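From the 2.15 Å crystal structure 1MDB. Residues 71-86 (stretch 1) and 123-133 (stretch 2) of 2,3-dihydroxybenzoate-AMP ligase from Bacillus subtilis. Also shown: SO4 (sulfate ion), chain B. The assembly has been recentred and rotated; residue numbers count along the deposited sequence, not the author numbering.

Stretch 1, residues 71-86: GIQQKDRVVVQLPNIK
Stretch 2, residues 123-133: AAAYIIPDAYS

Two neighbouring strands, 77-80 and the one ending at Pro 129, run parallel, their N-to-C directions 20° apart and their axes approaching to 4.8 Å. The register pairs Val 79 with Tyr 126 and Val 80 with Ile 127, each with CA atoms 4.9 Å apart. Stretch 1 uses alternate residues as its bonding edge: Ala 124 N donates to Arg 77 O at 2.9 Å, Val 79 N to Ala 125 O at 3.1 Å, Ile 127 N to Val 79 O at 2.9 Å, and Gln 81 N to Ile 127 O at 2.9 Å. The Val 79 N bond is bent, at 136°; the others are nearly straight.

Ahead of the strand, Gln 73 to Asp 76 form a type II turn, with Lys 75 at phi/psi 83/-12 and Asp 76 N bonded to Gln 73 O at 3.0 Å. Asp 76, chi1 m, closes it from the side chain, its OD2 accepting from Gln 73 N at 2.5 Å. Arg 77 (m, p, p) folds back so that NH1 reaches Lys 75 O at 2.7 Å; the same NH1 makes weak bonds to a sulfate, 3.3 Å to its O1 and 3.5 Å to its O3.

Side chains alternate across the sheet. On the face of Val 78, Val 80 and Ile 127, Val 78 (t) puts CG1 3.7 Å from CD1 of Ile 127 (m, t), whose chi2 of t carries CD1 outward from CB. The CB of Ala 125 lies on this face too. Ile 72 (m, t) has its CA-to-CB bond sideways, yet its end comes nearer, with Ile 72 CD1 3.9 Å from Ala 125 CB.

On the other face, Val 79 (t) sets CG2 3.7 Å from Ala 123 CB, while its CB lies 4.2 Å from Tyr 126 CD2. Tyr 126 takes chi1 t and Gln 81 is extended (t, t, chi3 36°), so their ends converge: Tyr 126 OH donates to Gln 81 OE1 at 2.6 Å, near the ring plane. This pairs two polar groups among largely apolar, buried neighbours.

Beyond Gln 81, packing replaces the backbone ladder. Pro 129 has no amide hydrogen to donate; its CD lies 3.2 Å from Gln 81 O. Leu 82 (m, t) brings CD2 to 3.6 Å from that same Pro 129 CD, and Pro 83 CD sits 3.7 Å from Pro 129 CG. Tyr 132 (t, chi2 65°) presents its face to Pro 83, whose CB lies 3.5 Å from the Tyr 132 ring centroid, 8° off the normal: a CH-pi contact between a flat ring and a puckered, C-gamma exo one.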

ATOM      1  N   GLY A  71       8.141  23.643 -18.387  1.00 33.38           N
ATOM      2  CA  GLY A  71       8.872  24.397 -17.384  1.00 31.19           C
ATOM      3  C   GLY A  71       9.136  23.613 -16.114  1.00 31.47           C
ATOM      4  O   GLY A  71       9.624  24.167 -15.130  1.00 28.16           O
ATOM      5  N   ILE A  72       8.798  22.327 -16.117  1.00 31.96           N
ATOM      6  CA  ILE A  72       9.032  21.491 -14.945  1.00 34.23           C
ATOM      7  C   ILE A  72      10.507  21.137 -14.942  1.00 35.07           C
ATOM      8  O   ILE A  72      11.034  20.688 -15.952  1.00 36.17           O
ATOM      9  CB  ILE A  72       8.192  20.199 -14.991  1.00 34.71           C
ATOM     10  CG1 ILE A  72       6.711  20.544 -14.801  1.00 32.55           C
ATOM     11  CG2 ILE A  72       8.660  19.232 -13.901  1.00 34.45           C
ATOM     12  CD1 ILE A  72       5.797  19.362 -14.886  1.00 34.82           C
ATOM     13  N   GLN A  73      11.173  21.341 -13.813  1.00 35.33           N
ATOM     14  CA  GLN A  73      12.602  21.064 -13.737  1.00 37.20           C
ATOM     15  C   GLN A  73      12.995  19.934 -12.793  1.00 35.91           C
ATOM     16  O   GLN A  73      12.184  19.441 -12.005  1.00 34.48           O
ATOM     17  CB  GLN A  73      13.342  22.328 -13.308  1.00 39.35           C
ATOM     18  CG  GLN A  73      12.975  23.576 -14.092  1.00 43.55           C
ATOM     19  CD  GLN A  73      13.641  24.806 -13.511  1.00 46.30           C
ATOM     20  OE1 GLN A  73      14.859  24.831 -13.329  1.00 49.62           O
ATOM     21  NE2 GLN A  73      12.851  25.830 -13.212  1.00 47.13           N
ATOM     22  N   GLN A  74      14.260  19.539 -12.882  1.00 33.44           N
ATOM     23  CA  GLN A  74      14.802  18.489 -12.039  1.00 33.23           C
ATOM     24  C   GLN A  74      14.626  18.891 -10.569  1.00 32.49           C
ATOM     25  O   GLN A  74      14.840  20.045 -10.203  1.00 31.18           O
ATOM     26  CB  GLN A  74      16.285  18.271 -12.385  1.00 31.29           C
ATOM     27  CG  GLN A  74      16.963  17.148 -11.613  1.00 34.66           C
ATOM     28  CD  GLN A  74      18.249  16.681 -12.283  1.00 37.43           C
ATOM     29  OE1 GLN A  74      19.098  17.492 -12.665  1.00 39.75           O
ATOM     30  NE2 GLN A  74      18.400  15.368 -12.426  1.00 38.81           N
ATOM     31  N   LYS A  75      14.234  17.925  -9.747  1.00 33.31           N
ATOM     32  CA  LYS A  75      13.981  18.115  -8.315  1.00 34.63           C
ATOM     33  C   LYS A  75      12.577  18.672  -8.037  1.00 33.32           C
ATOM     34  O   LYS A  75      12.127  18.691  -6.891  1.00 34.90           O
ATOM     35  CB  LYS A  75      15.033  19.026  -7.663  1.00 36.47           C
ATOM     36  CG  LYS A  75      16.403  18.385  -7.474  1.00 40.22           C
ATOM     37  CD  LYS A  75      17.233  19.133  -6.426  1.00 41.48           C
ATOM     38  CE  LYS A  75      17.435  20.594  -6.800  1.00 42.93           C
ATOM     39  NZ  LYS A  75      18.081  21.379  -5.706  1.00 44.99           N
ATOM     40  N   ASP A  76      11.883  19.129  -9.074  1.00 31.87           N
ATOM     41  CA  ASP A  76      10.528  19.649  -8.884  1.00 32.22           C
ATOM     42  C   ASP A  76       9.605  18.531  -8.422  1.00 30.89           C
ATOM     43  O   ASP A  76       9.723  17.390  -8.884  1.00 29.20           O
ATOM     44  CB  ASP A  76       9.944  20.202 -10.186  1.00 34.39           C
ATOM     45  CG  ASP A  76      10.339  21.631 -10.447  1.00 36.47           C
ATOM     46  OD1 ASP A  76      10.794  22.300  -9.504  1.00 38.94           O
ATOM     47  OD2 ASP A  76      10.177  22.090 -11.596  1.00 38.06           O
ATOM     48  N   ARG A  77       8.686  18.853  -7.518  1.00 29.08           N
ATOM     49  CA  ARG A  77       7.730  17.862  -7.061  1.00 27.70           C
ATOM     50  C   ARG A  77       6.469  17.972  -7.893  1.00 28.57           C
ATOM     51  O   ARG A  77       6.039  19.070  -8.268  1.00 26.64           O
ATOM     52  CB  ARG A  77       7.401  18.042  -5.578  1.00 28.26           C
ATOM     53  CG  ARG A  77       8.396  17.349  -4.670  1.00 27.65           C
ATOM     54  CD  ARG A  77       9.727  18.074  -4.691  1.00 28.78           C
ATOM     55  NE  ARG A  77       9.628  19.349  -3.987  1.00 28.07           N
ATOM     56  CZ  ARG A  77      10.610  20.241  -3.912  1.00 32.66           C
ATOM     57  NH1 ARG A  77      11.773  19.995  -4.510  1.00 28.07           N
ATOM     58  NH2 ARG A  77      10.436  21.370  -3.224  1.00 28.84           N
ATOM     59  N   VAL A  78       5.886  16.822  -8.209  1.00 28.81           N
ATOM     60  CA  VAL A  78       4.670  16.803  -9.000  1.00 27.26           C
ATOM     61  C   VAL A  78       3.680  15.841  -8.389  1.00 27.62           C
ATOM     62  O   VAL A  78       3.894  14.625  -8.384  1.00 28.55           O
ATOM     63  CB  VAL A  78       4.970  16.407 -10.462  1.00 28.04           C
ATOM     64  CG1 VAL A  78       3.686  16.307 -11.260  1.00 24.73           C
ATOM     65  CG2 VAL A  78       5.906  17.444 -11.091  1.00 24.59           C
ATOM     66  N   VAL A  79       2.596  16.395  -7.855  1.00 27.16           N
ATOM     67  CA  VAL A  79       1.559  15.584  -7.240  1.00 24.22           C
ATOM     68  C   VAL A  79       0.804  14.854  -8.332  1.00 25.26           C
ATOM     69  O   VAL A  79       0.192  15.478  -9.204  1.00 26.01           O
ATOM     70  CB  VAL A  79       0.577  16.445  -6.425  1.00 24.40           C
ATOM     71  CG1 VAL A  79      -0.429  15.551  -5.693  1.00 23.29           C
ATOM     72  CG2 VAL A  79       1.340  17.295  -5.423  1.00 23.35           C
ATOM     73  N   VAL A  80       0.880  13.527  -8.294  1.00 23.75           N
ATOM     74  CA  VAL A  80       0.202  12.671  -9.265  1.00 23.85           C
ATOM     75  C   VAL A  80      -0.965  11.972  -8.557  1.00 23.87           C
ATOM     76  O   VAL A  80      -0.778  11.282  -7.553  1.00 25.54           O
ATOM     77  CB  VAL A  80       1.170  11.588  -9.847  1.00 23.61           C
ATOM     78  CG1 VAL A  80       0.484  10.812 -10.973  1.00 24.77           C
ATOM     79  CG2 VAL A  80       2.449  12.238 -10.365  1.00 22.17           C
ATOM     80  N   GLN A  81      -2.172  12.179  -9.056  1.00 24.03           N
ATOM     81  CA  GLN A  81      -3.353  11.549  -8.468  1.00 26.74           C
ATOM     82  C   GLN A  81      -4.193  10.914  -9.575  1.00 26.39           C
ATOM     83  O   GLN A  81      -5.263  11.414  -9.927  1.00 28.72           O
ATOM     84  CB  GLN A  81      -4.183  12.581  -7.690  1.00 23.86           C
ATOM     85  CG  GLN A  81      -5.478  12.025  -7.095  1.00 22.93           C
ATOM     86  CD  GLN A  81      -6.294  13.084  -6.370  1.00 25.24           C
ATOM     87  OE1 GLN A  81      -6.330  14.242  -6.788  1.00 25.90           O
ATOM     88  NE2 GLN A  81      -6.968  12.689  -5.295  1.00 25.33           N
ATOM     89  N   LEU A  82      -3.700   9.802 -10.110  1.00 26.33           N
ATOM     90  CA  LEU A  82      -4.377   9.096 -11.200  1.00 27.16           C
ATOM     91  C   LEU A  82      -4.933   7.747 -10.781  1.00 26.82           C
ATOM     92  O   LEU A  82      -4.414   7.106  -9.876  1.00 27.66           O
ATOM     93  CB  LEU A  82      -3.409   8.885 -12.369  1.00 25.15           C
ATOM     94  CG  LEU A  82      -2.912  10.153 -13.064  1.00 25.57           C
ATOM     95  CD1 LEU A  82      -1.855   9.794 -14.090  1.00 25.65           C
ATOM     96  CD2 LEU A  82      -4.094  10.883 -13.708  1.00 22.10           C
ATOM     97  N   PRO A  83      -5.997   7.291 -11.453  1.00 29.13           N
ATOM     98  CA  PRO A  83      -6.596   5.995 -11.118  1.00 25.36           C
ATOM     99  C   PRO A  83      -5.725   4.928 -11.752  1.00 25.34           C
ATOM    100  O   PRO A  83      -4.587   5.191 -12.147  1.00 23.90           O
ATOM    101  CB  PRO A  83      -7.978   6.050 -11.777  1.00 28.96           C
ATOM    102  CG  PRO A  83      -8.082   7.483 -12.401  1.00 29.51           C
ATOM    103  CD  PRO A  83      -6.663   7.900 -12.614  1.00 26.38           C
ATOM    104  N   ASN A  84      -6.260   3.726 -11.878  1.00 22.66           N
ATOM    105  CA  ASN A  84      -5.498   2.657 -12.494  1.00 24.04           C
ATOM    106  C   ASN A  84      -5.657   2.748 -14.018  1.00 25.72           C
ATOM    107  O   ASN A  84      -6.448   2.015 -14.611  1.00 26.38           O
ATOM    108  CB  ASN A  84      -6.000   1.303 -11.987  1.00 21.89           C
ATOM    109  CG  ASN A  84      -5.577   1.018 -10.549  1.00 23.54           C
ATOM    110  OD1 ASN A  84      -5.119   1.910  -9.830  1.00 21.74           O
ATOM    111  ND2 ASN A  84      -5.738  -0.232 -10.125  1.00 21.72           N
ATOM    112  N   ILE A  85      -4.918   3.664 -14.639  1.00 26.00           N
ATOM    113  CA  ILE A  85      -4.966   3.841 -16.091  1.00 25.92           C
ATOM    114  C   ILE A  85      -3.546   3.851 -16.652  1.00 27.13           C
ATOM    115  O   ILE A  85      -2.580   4.015 -15.908  1.00 25.70           O
ATOM    116  CB  ILE A  85      -5.708   5.146 -16.482  1.00 24.57           C
ATOM    117  CG1 ILE A  85      -5.125   6.337 -15.722  1.00 25.55           C
ATOM    118  CG2 ILE A  85      -7.188   5.014 -16.157  1.00 26.41           C
ATOM    119  CD1 ILE A  85      -5.847   7.655 -15.992  1.00 24.91           C
ATOM    120  N   LYS A  86      -3.432   3.659 -17.964  1.00 28.90           N
ATOM    121  CA  LYS A  86      -2.143   3.609 -18.640  1.00 31.62           C
ATOM    122  C   LYS A  86      -1.308   4.869 -18.443  1.00 30.83           C
ATOM    123  O   LYS A  86      -0.097   4.796 -18.288  1.00 31.14           O
ATOM    124  CB  LYS A  86      -2.345   3.377 -20.142  1.00 33.46           C
ATOM    125  CG  LYS A  86      -3.023   2.063 -20.496  1.00 34.87           C
ATOM    126  CD  LYS A  86      -2.867   1.738 -21.983  1.00 33.86           C
ATOM    127  CE  LYS A  86      -3.478   2.814 -22.874  1.00 32.05           C
ATOM    128  NZ  LYS A  86      -4.925   2.964 -22.626  1.00 30.60           N
ATOM    129  N   ALA A 123       4.668  21.824  -4.838  1.00 30.85           N
ATOM    130  CA  ALA A 123       4.458  21.216  -6.146  1.00 30.91           C
ATOM    131  C   ALA A 123       4.448  22.190  -7.318  1.00 31.18           C
ATOM    132  O   ALA A 123       3.842  23.266  -7.250  1.00 30.63           O
ATOM    133  CB  ALA A 123       3.154  20.417  -6.131  1.00 29.32           C
ATOM    134  N   ALA A 124       5.116  21.792  -8.398  1.00 31.67           N
ATOM    135  CA  ALA A 124       5.188  22.594  -9.616  1.00 31.34           C
ATOM    136  C   ALA A 124       4.051  22.227 -10.559  1.00 30.82           C
ATOM    137  O   ALA A 124       3.745  22.968 -11.507  1.00 31.26           O
ATOM    138  CB  ALA A 124       6.523  22.370 -10.310  1.00 30.87           C
ATOM    139  N   ALA A 125       3.433  21.075 -10.306  1.00 29.16           N
ATOM    140  CA  ALA A 125       2.335  20.596 -11.134  1.00 26.19           C
ATOM    141  C   ALA A 125       1.444  19.597 -10.398  1.00 25.65           C
ATOM    142  O   ALA A 125       1.852  18.955  -9.423  1.00 25.58           O
ATOM    143  CB  ALA A 125       2.886  19.978 -12.419  1.00 27.01           C
ATOM    144  N   TYR A 126       0.209  19.491 -10.867  1.00 26.18           N
ATOM    145  CA  TYR A 126      -0.796  18.599 -10.286  1.00 25.76           C
ATOM    146  C   TYR A 126      -1.348  17.848 -11.476  1.00 26.13           C
ATOM    147  O   TYR A 126      -1.830  18.464 -12.430  1.00 26.94           O
ATOM    148  CB  TYR A 126      -1.897  19.436  -9.620  1.00 26.72           C
ATOM    149  CG  TYR A 126      -3.068  18.685  -8.991  1.00 25.94           C
ATOM    150  CD1 TYR A 126      -4.310  19.305  -8.862  1.00 26.66           C
ATOM    151  CD2 TYR A 126      -2.932  17.389  -8.498  1.00 25.35           C
ATOM    152  CE1 TYR A 126      -5.383  18.664  -8.266  1.00 25.21           C
ATOM    153  CE2 TYR A 126      -4.000  16.738  -7.897  1.00 23.18           C
ATOM    154  CZ  TYR A 126      -5.227  17.386  -7.783  1.00 26.48           C
ATOM    155  OH  TYR A 126      -6.300  16.773  -7.174  1.00 26.11           O
ATOM    156  N   ILE A 127      -1.257  16.525 -11.438  1.00 25.92           N
ATOM    157  CA  ILE A 127      -1.737  15.693 -12.541  1.00 27.13           C
ATOM    158  C   ILE A 127      -2.934  14.823 -12.136  1.00 27.62           C
ATOM    159  O   ILE A 127      -2.840  14.003 -11.217  1.00 27.89           O
ATOM    160  CB  ILE A 127      -0.599  14.802 -13.062  1.00 25.09           C
ATOM    161  CG1 ILE A 127       0.574  15.689 -13.508  1.00 25.54           C
ATOM    162  CG2 ILE A 127      -1.092  13.937 -14.216  1.00 27.20           C
ATOM    163  CD1 ILE A 127       1.773  14.914 -14.064  1.00 22.48           C
ATOM    164  N   ILE A 128      -4.049  15.007 -12.839  1.00 26.37           N
ATOM    165  CA  ILE A 128      -5.291  14.285 -12.555  1.00 27.36           C
ATOM    166  C   ILE A 128      -6.004  13.765 -13.804  1.00 29.67           C
ATOM    167  O   ILE A 128      -5.696  14.167 -14.931  1.00 29.71           O
ATOM    168  CB  ILE A 128      -6.324  15.199 -11.868  1.00 26.74           C
ATOM    169  CG1 ILE A 128      -6.516  16.463 -12.716  1.00 27.21           C
ATOM    170  CG2 ILE A 128      -5.890  15.546 -10.450  1.00 29.17           C
ATOM    171  CD1 ILE A 128      -7.731  17.286 -12.337  1.00 25.21           C
ATOM    172  N   PRO A 129      -6.957  12.837 -13.618  1.00 29.32           N
ATOM    173  CA  PRO A 129      -7.698  12.319 -14.772  1.00 30.49           C
ATOM    174  C   PRO A 129      -8.857  13.314 -14.882  1.00 32.11           C
ATOM    175  O   PRO A 129      -9.029  14.145 -13.987  1.00 33.37           O
ATOM    176  CB  PRO A 129      -8.156  10.942 -14.294  1.00 31.59           C
ATOM    177  CG  PRO A 129      -8.408  11.178 -12.814  1.00 30.03           C
ATOM    178  CD  PRO A 129      -7.211  12.028 -12.410  1.00 27.18           C
ATOM    179  N   ASP A 130      -9.639  13.272 -15.954  1.00 33.47           N
ATOM    180  CA  ASP A 130     -10.763  14.200 -16.041  1.00 33.73           C
ATOM    181  C   ASP A 130     -11.809  13.812 -15.003  1.00 33.64           C
ATOM    182  O   ASP A 130     -12.276  14.638 -14.221  1.00 33.41           O
ATOM    183  CB  ASP A 130     -11.397  14.191 -17.442  1.00 34.77           C
ATOM    184  CG  ASP A 130     -11.488  12.800 -18.046  1.00 36.70           C
ATOM    185  OD1 ASP A 130     -11.506  11.806 -17.292  1.00 37.75           O
ATOM    186  OD2 ASP A 130     -11.554  12.701 -19.291  1.00 38.21           O
ATOM    187  N   ALA A 131     -12.172  12.539 -14.998  1.00 34.67           N
ATOM    188  CA  ALA A 131     -13.163  12.037 -14.056  1.00 36.49           C
ATOM    189  C   ALA A 131     -12.942  10.549 -13.846  1.00 36.04           C
ATOM    190  O   ALA A 131     -12.519   9.838 -14.750  1.00 38.17           O
ATOM    191  CB  ALA A 131     -14.573  12.293 -14.581  1.00 31.60           C
ATOM    192  N   TYR A 132     -13.223  10.083 -12.640  1.00 37.41           N
ATOM    193  CA  TYR A 132     -13.047   8.676 -12.328  1.00 37.06           C
ATOM    194  C   TYR A 132     -14.018   8.231 -11.248  1.00 35.57           C
ATOM    195  O   TYR A 132     -14.272   8.951 -10.276  1.00 32.66           O
ATOM    196  CB  TYR A 132     -11.610   8.411 -11.870  1.00 38.49           C
ATOM    197  CG  TYR A 132     -11.423   7.052 -11.252  1.00 42.32           C
ATOM    198  CD1 TYR A 132     -11.580   5.891 -12.011  1.00 44.04           C
ATOM    199  CD2 TYR A 132     -11.132   6.917  -9.892  1.00 43.98           C
ATOM    200  CE1 TYR A 132     -11.456   4.630 -11.436  1.00 44.49           C
ATOM    201  CE2 TYR A 132     -11.005   5.656  -9.303  1.00 45.88           C
ATOM    202  CZ  TYR A 132     -11.172   4.519 -10.082  1.00 46.28           C
ATOM    203  OH  TYR A 132     -11.060   3.272  -9.511  1.00 47.36           O
ATOM    204  N   SER A 133     -14.575   7.046 -11.441  1.00 33.98           N
ATOM    205  CA  SER A 133     -15.491   6.480 -10.472  1.00 33.65           C
ATOM    206  C   SER A 133     -16.531   7.488 -10.034  1.00 33.04           C
ATOM    207  O   SER A 133     -16.801   7.633  -8.841  1.00 33.74           O
ATOM    208  CB  SER A 133     -14.695   5.990  -9.260  1.00 35.02           C
ATOM    209  OG  SER A 133     -15.496   5.203  -8.399  1.00 37.00           O
TER
HETATM  210  S   SO4 B 999      15.088  21.702  -3.227  1.00 53.54           S
HETATM  211  O1  SO4 B 999      13.796  21.603  -2.516  1.00 50.55           O
HETATM  212  O2  SO4 B 999      15.966  20.581  -2.834  1.00 50.01           O
HETATM  213  O3  SO4 B 999      14.850  21.654  -4.684  1.00 53.36           O
HETATM  214  O4  SO4 B 999      15.733  22.988  -2.889  1.00 52.60           O